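Local coordinates for DUF115 domain-containing protein (Magnetospirillum magneticum AMB-1, PDB 5MU5) that probably glycosylates flagellin as a Maf-type glycosyltransferase involved in the formation of bacterial flagella, at residues A[292-295]-A[296-299]; A[586-589]-A[590-593]; A[605-608]-A[609-613]. All coordinates share one frame; numbering follows the deposited sequence.

Interaction 1 of 3, residues A[292-295]-A[296-299]; sequences KANQ and DRAV
D296 and R297 meet the backbone of A293 and N294 where helix 284-294 ends and the chain turns into strand 299-303, the second half of a beta-alpha-beta crossover that started at strand 275-278. How a polypeptide leaves a helix without leaving its carbonyls idle is the question answered here, residue by residue. D296 occupies the third position of a tight turn, and its carboxylate rises back over the helix end, where OD1 lies near the carbonyl oxygens of A293 and N294, acceptors like itself, without bonding to them. The bond that D296 OD1 does make is a salt bridge with NH1 of the next residue, R297, at 2.7 Å, so acid and base are joined side by side on the turn.

R297 closes the turn through its backbone. R297 N donates to N294 O over 2.9 Å with an N-H...O angle of 156°. With CG lodged between the backbone N and the carbonyl carbon (chi1 66°), the extended chain carries the guanidinium over the helix end, where N294 OD1 lies over one of its faces. R297 NH2 comes within 3.1 Å of N294 OD1, but the angle is too poor for a hydrogen bond, and the two flat groups are turned 58° apart. The other end of that amide is engaged elsewhere, ND2 bonding to V290 O in the preceding helical turn.

A298 is buried against F276, and A298 CB sits 3.8 Å from N294 O, the carbonyl that R297 N already holds. V299 then joins the sheet through backbone bonds with P274 and F276, just beyond A298 O, which takes a weak hydrogen bond from K518 NZ, the same ammonium that bonds Q295 O.

Interaction 2 of 3, residues A[586-589]-A[590-593]; sequences PPTV and AQFF
V589 and F593, one helical turn apart at the start of helix 589-609, lie side by side and point the same way. V589 sends CG1 anti to its own N (chi1 167°), which brings that methyl to 3.9 Å from F593 CD1. V589 O, in turn, accepts from F593 N at 2.9 Å and borders the edge of the phenylalanine ring.

F592 packs against the loop instead. P587, still in the loop, lays CB over one face of its ring, 3.9 Å from the centroid and offset toward the rim, a CH-pi contact. F592 N meanwhile donates to T588 O at 3.0 Å, so ring and amide both reach back before the helix.

Alongside these apolar pairs, T588 and Q591 make a capping box, a textbook device for starting a helix. T588 OG1 receives Q591 N at 3.1 Å. Reciprocally, T588 N meets Q591 OE1 at 2.9 Å, in the carbonyl plane and on a lone pair. The rest of the amide is fixed from outside, NE2 bonding to M578 O of helix 568-579. The chemistry thus implies a helix start where the Q591 amide and the N-cap's own N-H each find a side-chain oxygen, while V589, A590, F592 and F593 pack on helices 242-257, 373-378 and 546-564.

Interaction 3 of 3, residues A[605-608]-A[609-613]; sequences YDYY and VKRVT
Y607 and R611, with D606 and K610 beside them, form a pair of i to i+4 contacts at the C-terminal end of helix 589-609, where the chain leaves the helical bundle domain's long helix and enters the short strand 612-613. The general problem is that the last carbonyls of a helix lack a following turn of N-H groups to accept from, and here two basic side chains supply part of what is missing.

The first amide of the second segment still follows the helical pattern: V609 N reaches Y605 O at 2.9 Å. Beyond it, K610 bends at its last torsion (chi4 78°), bringing NZ to D606. K610 NZ makes a 2.6 Å salt bridge with D606 OD2, met from above the carboxylate plane, and a second bond of 3.1 Å to D606 O.

R611 serves the next carbonyl. R611 NH1 donates to Y607 O at 2.9 Å, while the guanidinium lies flat on the Y607 ring, the planes only 10° apart and the centres separated by 3.6 Å. This is a stacked cation-pi contact, and CD adds a CH-pi touch over the same ring. D208 receives both R611 NH1 and K610 NZ in salt bridges, and Q114 O takes R611 NE. Trimming R611 back to an alanine is likely to leave Y607 O without its side-chain donor, bare one face of the tyrosine ring and cost D208 one of these two basic partners.

On the backbone, R611 N bonds Y608 O at 3.0 Å as the chain turns, before T613 pairs with S111 in a two-stranded antiparallel sheet. The chemistry implies that the basic groups of K610 and R611 probably offset the partial negative charge of this helix end, and that D606 and D208 in turn probably balance them.

In the fold
Interactions 2 and 3 belong to one element: the first starts helix 589-609 and the second ends it, with centres 29 Å apart and nearest atoms about 15 Å apart. Seen together they illustrate how the two termini of a helix call for opposite chemistry, acceptors at the beginning and donors at the end. Interaction 1 offers another helix exit, but in the MptE-like region, 44 Å from the centre of interaction 2 and 63 Å from that of interaction 3, which lies on the opposite side of the chain's centre. None of the three touches another. Residues 586-593 are the most central, about 15 Å from the middle of the molecule.

Interaction 1 of 3, residues A[292-295]-A[296-299]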
loop_
_atom_site.group_PDB
_atom_site.type_symbol
_atom_site.label_atom_id
_atom_site.label_comp_id
_atom_site.label_asym_id
_atom_site.label_seq_id
_atom_site.Cartn_x
_atom_site.Cartn_y
_atom_site.Cartn_z
ATOM N N LYS A 292 -20.288 -24.001 22.116
ATOM C CA LYS A 292 -21.712 -24.139 22.419
ATOM C C LYS A 292 -21.983 -24.072 23.909
ATOM O O LYS A 292 -22.877 -23.361 24.338
ATOM C CB LYS A 292 -22.255 -25.440 21.853
ATOM C CG LYS A 292 -23.760 -25.521 21.895
ATOM C CD LYS A 292 -24.293 -26.585 20.954
ATOM C CE LYS A 292 -25.811 -26.480 20.911
ATOM N NZ LYS A 292 -26.412 -27.571 20.103
ATOM N N ALA A 293 -21.168 -24.780 24.682
ATOM C CA ALA A 293 -21.301 -24.825 26.138
ATOM C C ALA A 293 -20.967 -23.498 26.810
ATOM O O ALA A 293 -21.339 -23.287 27.953
ATOM C CB ALA A 293 -20.409 -25.920 26.708
ATOM N N ASN A 294 -20.295 -22.601 26.102
ATOM C CA ASN A 294 -19.910 -21.322 26.677
ATOM C C ASN A 294 -20.597 -20.090 26.078
ATOM O O ASN A 294 -20.389 -18.990 26.563
ATOM C CB ASN A 294 -18.391 -21.162 26.573
ATOM C CG ASN A 294 -17.661 -22.013 27.578
ATOM O OD1 ASN A 294 -17.503 -21.625 28.732
ATOM N ND2 ASN A 294 -17.204 -23.183 27.148
ATOM N N GLN A 295 -21.424 -20.262 25.055
ATOM C CA GLN A 295 -21.989 -19.109 24.368
ATOM C C GLN A 295 -22.846 -18.236 25.264
ATOM O O GLN A 295 -23.029 -17.047 24.972
ATOM C CB GLN A 295 -22.787 -19.510 23.127
ATOM C CG GLN A 295 -24.130 -20.140 23.418
ATOM C CD GLN A 295 -24.864 -20.467 22.144
ATOM O OE1 GLN A 295 -25.045 -19.612 21.293
ATOM N NE2 GLN A 295 -25.287 -21.711 22.000
ATOM N N ASP A 296 -23.358 -18.801 26.350
ATOM C CA ASP A 296 -24.148 -18.016 27.296
ATOM C C ASP A 296 -23.334 -16.953 28.076
ATOM O O ASP A 296 -23.914 -15.950 28.535
ATOM C CB ASP A 296 -24.938 -18.929 28.246
ATOM C CG ASP A 296 -24.044 -19.795 29.109
ATOM O OD1 ASP A 296 -22.872 -20.049 28.724
ATOM O OD2 ASP A 296 -24.517 -20.243 30.178
ATOM N N ARG A 297 -22.017 -17.153 28.197
ATOM C CA ARG A 297 -21.146 -16.233 28.921
ATOM C C ARG A 297 -19.920 -15.713 28.142
ATOM O O ARG A 297 -18.954 -15.210 28.729
ATOM C CB ARG A 297 -20.707 -16.845 30.241
ATOM C CG ARG A 297 -19.826 -18.072 30.124
ATOM C CD ARG A 297 -19.659 -18.700 31.497
ATOM N NE ARG A 297 -19.224 -20.088 31.421
ATOM C CZ ARG A 297 -20.005 -21.110 31.073
ATOM N NH1 ARG A 297 -21.285 -20.910 30.747
ATOM N NH2 ARG A 297 -19.500 -22.341 31.033
ATOM N N ALA A 298 -19.973 -15.800 26.823
ATOM C CA ALA A 298 -18.948 -15.202 25.977
ATOM C C ALA A 298 -19.602 -14.530 24.787
ATOM O O ALA A 298 -20.662 -14.951 24.337
ATOM C CB ALA A 298 -17.964 -16.251 25.501
ATOM N N VAL A 299 -18.958 -13.503 24.248
ATOM C CA VAL A 299 -19.508 -12.834 23.079
ATOM C C VAL A 299 -19.015 -13.589 21.860
ATOM O O VAL A 299 -17.827 -13.826 21.757
ATOM C CB VAL A 299 -19.082 -11.362 23.062
ATOM C CG1 VAL A 299 -19.427 -10.699 21.731
ATOM C CG2 VAL A 299 -19.750 -10.661 24.241
#

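Interaction 2 of 3, residues A[586-589]-A[590-593]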
loop_
_atom_site.group_PDB
_atom_site.type_symbol
_atom_site.label_atom_id
_atom_site.label_comp_id
_atom_site.label_asym_id
_atom_site.label_seq_id
_atom_site.Cartn_x
_atom_site.Cartn_y
_atom_site.Cartn_z
ATOM N N PRO A 586 -4.596 14.851 3.687
ATOM C CA PRO A 586 -5.053 13.554 3.182
ATOM C C PRO A 586 -5.571 13.682 1.748
ATOM O O PRO A 586 -5.867 14.781 1.299
ATOM C CB PRO A 586 -6.169 13.144 4.162
ATOM C CG PRO A 586 -6.590 14.403 4.855
ATOM C CD PRO A 586 -5.598 15.502 4.552
ATOM N N PRO A 587 -5.662 12.566 1.021
ATOM C CA PRO A 587 -6.151 12.708 -0.343
ATOM C C PRO A 587 -7.612 13.156 -0.399
ATOM O O PRO A 587 -8.410 12.767 0.448
ATOM C CB PRO A 587 -5.997 11.295 -0.930
ATOM C CG PRO A 587 -5.092 10.556 -0.003
ATOM C CD PRO A 587 -5.260 11.185 1.341
ATOM N N THR A 588 -7.946 13.978 -1.386
ATOM C CA THR A 588 -9.319 14.367 -1.620
ATOM C C THR A 588 -10.079 13.216 -2.276
ATOM O O THR A 588 -9.478 12.268 -2.818
ATOM C CB THR A 588 -9.415 15.558 -2.593
ATOM O OG1 THR A 588 -8.775 15.209 -3.823
ATOM C CG2 THR A 588 -8.764 16.832 -2.008
ATOM N N VAL A 589 -11.401 13.322 -2.258
ATOM C CA VAL A 589 -12.250 12.387 -2.978
ATOM C C VAL A 589 -11.880 12.350 -4.467
ATOM O O VAL A 589 -11.737 11.278 -5.059
ATOM C CB VAL A 589 -13.727 12.769 -2.774
ATOM C CG1 VAL A 589 -14.646 12.035 -3.728
ATOM C CG2 VAL A 589 -14.122 12.500 -1.329
ATOM N N ALA A 590 -11.719 13.520 -5.077
ATOM C CA ALA A 590 -11.326 13.599 -6.486
ATOM C C ALA A 590 -10.046 12.817 -6.758
ATOM O O ALA A 590 -9.956 12.063 -7.718
ATOM C CB ALA A 590 -11.152 15.049 -6.905
ATOM N N GLN A 591 -9.068 12.970 -5.885
ATOM C CA GLN A 591 -7.816 12.259 -6.057
ATOM C C GLN A 591 -7.966 10.753 -5.928
ATOM O O GLN A 591 -7.334 10.001 -6.657
ATOM C CB GLN A 591 -6.796 12.759 -5.053
ATOM C CG GLN A 591 -6.223 14.088 -5.442
ATOM C CD GLN A 591 -5.375 14.671 -4.343
ATOM O OE1 GLN A 591 -5.689 14.523 -3.160
ATOM N NE2 GLN A 591 -4.292 15.352 -4.726
ATOM N N PHE A 592 -8.759 10.312 -4.965
ATOM C CA PHE A 592 -9.017 8.894 -4.833
ATOM C C PHE A 592 -9.705 8.355 -6.059
ATOM O O PHE A 592 -9.427 7.245 -6.479
ATOM C CB PHE A 592 -9.897 8.577 -3.634
ATOM C CG PHE A 592 -9.147 8.422 -2.364
ATOM C CD1 PHE A 592 -8.247 7.392 -2.218
ATOM C CD2 PHE A 592 -9.369 9.286 -1.302
ATOM C CE1 PHE A 592 -7.556 7.229 -1.039
ATOM C CE2 PHE A 592 -8.691 9.135 -0.118
ATOM C CZ PHE A 592 -7.783 8.104 0.014
ATOM N N PHE A 593 -10.617 9.123 -6.622
ATOM C CA PHE A 593 -11.349 8.653 -7.803
ATOM C C PHE A 593 -10.496 8.368 -9.021
ATOM O O PHE A 593 -10.697 7.361 -9.674
ATOM C CB PHE A 593 -12.473 9.613 -8.177
ATOM C CG PHE A 593 -13.808 9.158 -7.717
ATOM C CD1 PHE A 593 -14.142 9.200 -6.386
ATOM C CD2 PHE A 593 -14.737 8.673 -8.629
ATOM C CE1 PHE A 593 -15.380 8.761 -5.961
ATOM C CE2 PHE A 593 -15.970 8.219 -8.204
ATOM C CZ PHE A 593 -16.293 8.274 -6.870
#

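Interaction 3 of 3, residues A[605-608]-A[609-613]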
loop_
_atom_site.group_PDB
_atom_site.type_symbol
_atom_site.label_atom_id
_atom_site.label_comp_id
_atom_site.label_asym_id
_atom_site.label_seq_id
_atom_site.Cartn_x
_atom_site.Cartn_y
_atom_site.Cartn_z
ATOM N N TYR A 605 2.462 4.391 -20.732
ATOM C CA TYR A 605 3.132 5.149 -21.766
ATOM C C TYR A 605 4.624 5.372 -21.470
ATOM O O TYR A 605 5.434 5.374 -22.377
ATOM C CB TYR A 605 2.394 6.439 -22.122
ATOM C CG TYR A 605 2.353 7.554 -21.113
ATOM C CD1 TYR A 605 3.491 8.314 -20.806
ATOM C CD2 TYR A 605 1.141 7.914 -20.534
ATOM C CE1 TYR A 605 3.417 9.363 -19.903
ATOM C CE2 TYR A 605 1.060 8.969 -19.647
ATOM C CZ TYR A 605 2.204 9.688 -19.335
ATOM O OH TYR A 605 2.155 10.733 -18.445
ATOM N N ASP A 606 4.987 5.503 -20.205
ATOM C CA ASP A 606 6.372 5.752 -19.845
ATOM C C ASP A 606 7.252 4.568 -20.248
ATOM O O ASP A 606 8.381 4.742 -20.719
ATOM C CB ASP A 606 6.502 6.025 -18.349
ATOM C CG ASP A 606 7.944 6.091 -17.905
ATOM O OD1 ASP A 606 8.625 7.119 -18.176
ATOM O OD2 ASP A 606 8.417 5.086 -17.299
ATOM N N TYR A 607 6.724 3.366 -20.059
ATOM C CA TYR A 607 7.427 2.167 -20.419
ATOM C C TYR A 607 7.681 2.148 -21.929
ATOM O O TYR A 607 8.806 1.916 -22.379
ATOM C CB TYR A 607 6.637 0.920 -19.990
ATOM C CG TYR A 607 7.338 -0.367 -20.352
ATOM C CD1 TYR A 607 8.250 -0.951 -19.486
ATOM C CD2 TYR A 607 7.115 -0.972 -21.576
ATOM C CE1 TYR A 607 8.915 -2.121 -19.831
ATOM C CE2 TYR A 607 7.762 -2.136 -21.931
ATOM C CZ TYR A 607 8.661 -2.714 -21.054
ATOM O OH TYR A 607 9.313 -3.876 -21.424
ATOM N N TYR A 608 6.644 2.414 -22.711
ATOM C CA TYR A 608 6.776 2.280 -24.164
ATOM C C TYR A 608 7.508 3.422 -24.874
ATOM O O TYR A 608 8.211 3.162 -25.859
ATOM C CB TYR A 608 5.427 1.947 -24.809
ATOM C CG TYR A 608 4.962 0.538 -24.454
ATOM C CD1 TYR A 608 5.581 -0.569 -25.013
ATOM C CD2 TYR A 608 3.913 0.317 -23.556
ATOM C CE1 TYR A 608 5.167 -1.858 -24.702
ATOM C CE2 TYR A 608 3.502 -0.960 -23.236
ATOM C CZ TYR A 608 4.132 -2.043 -23.813
ATOM O OH TYR A 608 3.751 -3.328 -23.517
ATOM N N VAL A 609 7.390 4.664 -24.389
ATOM C CA VAL A 609 8.105 5.764 -25.059
ATOM C C VAL A 609 9.633 5.628 -25.034
ATOM O O VAL A 609 10.306 6.078 -25.962
ATOM C CB VAL A 609 7.787 7.179 -24.518
ATOM C CG1 VAL A 609 6.387 7.563 -24.860
ATOM C CG2 VAL A 609 8.035 7.283 -23.027
ATOM N N LYS A 610 10.180 5.068 -23.962
ATOM C CA LYS A 610 11.615 4.815 -23.895
ATOM C C LYS A 610 12.082 3.736 -24.882
ATOM O O LYS A 610 13.255 3.613 -25.123
ATOM C CB LYS A 610 12.001 4.260 -22.531
ATOM C CG LYS A 610 11.814 5.154 -21.345
ATOM C CD LYS A 610 12.445 4.430 -20.173
ATOM C CE LYS A 610 11.921 4.968 -18.867
ATOM N NZ LYS A 610 10.569 4.419 -18.579
ATOM N N ARG A 611 11.160 2.928 -25.380
ATOM C CA ARG A 611 11.487 1.761 -26.190
ATOM C C ARG A 611 11.019 1.884 -27.631
ATOM O O ARG A 611 11.250 0.997 -28.447
ATOM C CB ARG A 611 10.855 0.527 -25.536
ATOM C CG ARG A 611 11.516 0.158 -24.213
ATOM C CD ARG A 611 10.775 -0.955 -23.496
ATOM N NE ARG A 611 11.458 -1.379 -22.265
ATOM C CZ ARG A 611 11.481 -0.683 -21.126
ATOM N NH1 ARG A 611 10.871 0.497 -21.005
ATOM N NH2 ARG A 611 12.102 -1.181 -20.080
ATOM N N VAL A 612 10.377 2.997 -27.961
ATOM C CA VAL A 612 9.861 3.165 -29.307
ATOM C C VAL A 612 10.990 3.388 -30.325
ATOM O O VAL A 612 11.904 4.155 -30.082
ATOM C CB VAL A 612 8.820 4.305 -29.364
ATOM C CG1 VAL A 612 9.481 5.665 -29.250
ATOM C CG2 VAL A 612 7.990 4.192 -30.634
ATOM N N THR A 613 10.923 2.670 -31.447
ATOM C CA THR A 613 11.831 2.877 -32.579
ATOM C C THR A 613 10.995 3.024 -33.844
ATOM O O THR A 613 9.888 2.474 -33.926
ATOM C CB THR A 613 12.814 1.705 -32.807
ATOM O OG1 THR A 613 12.082 0.487 -32.998
ATOM C CG2 THR A 613 13.748 1.573 -31.624
#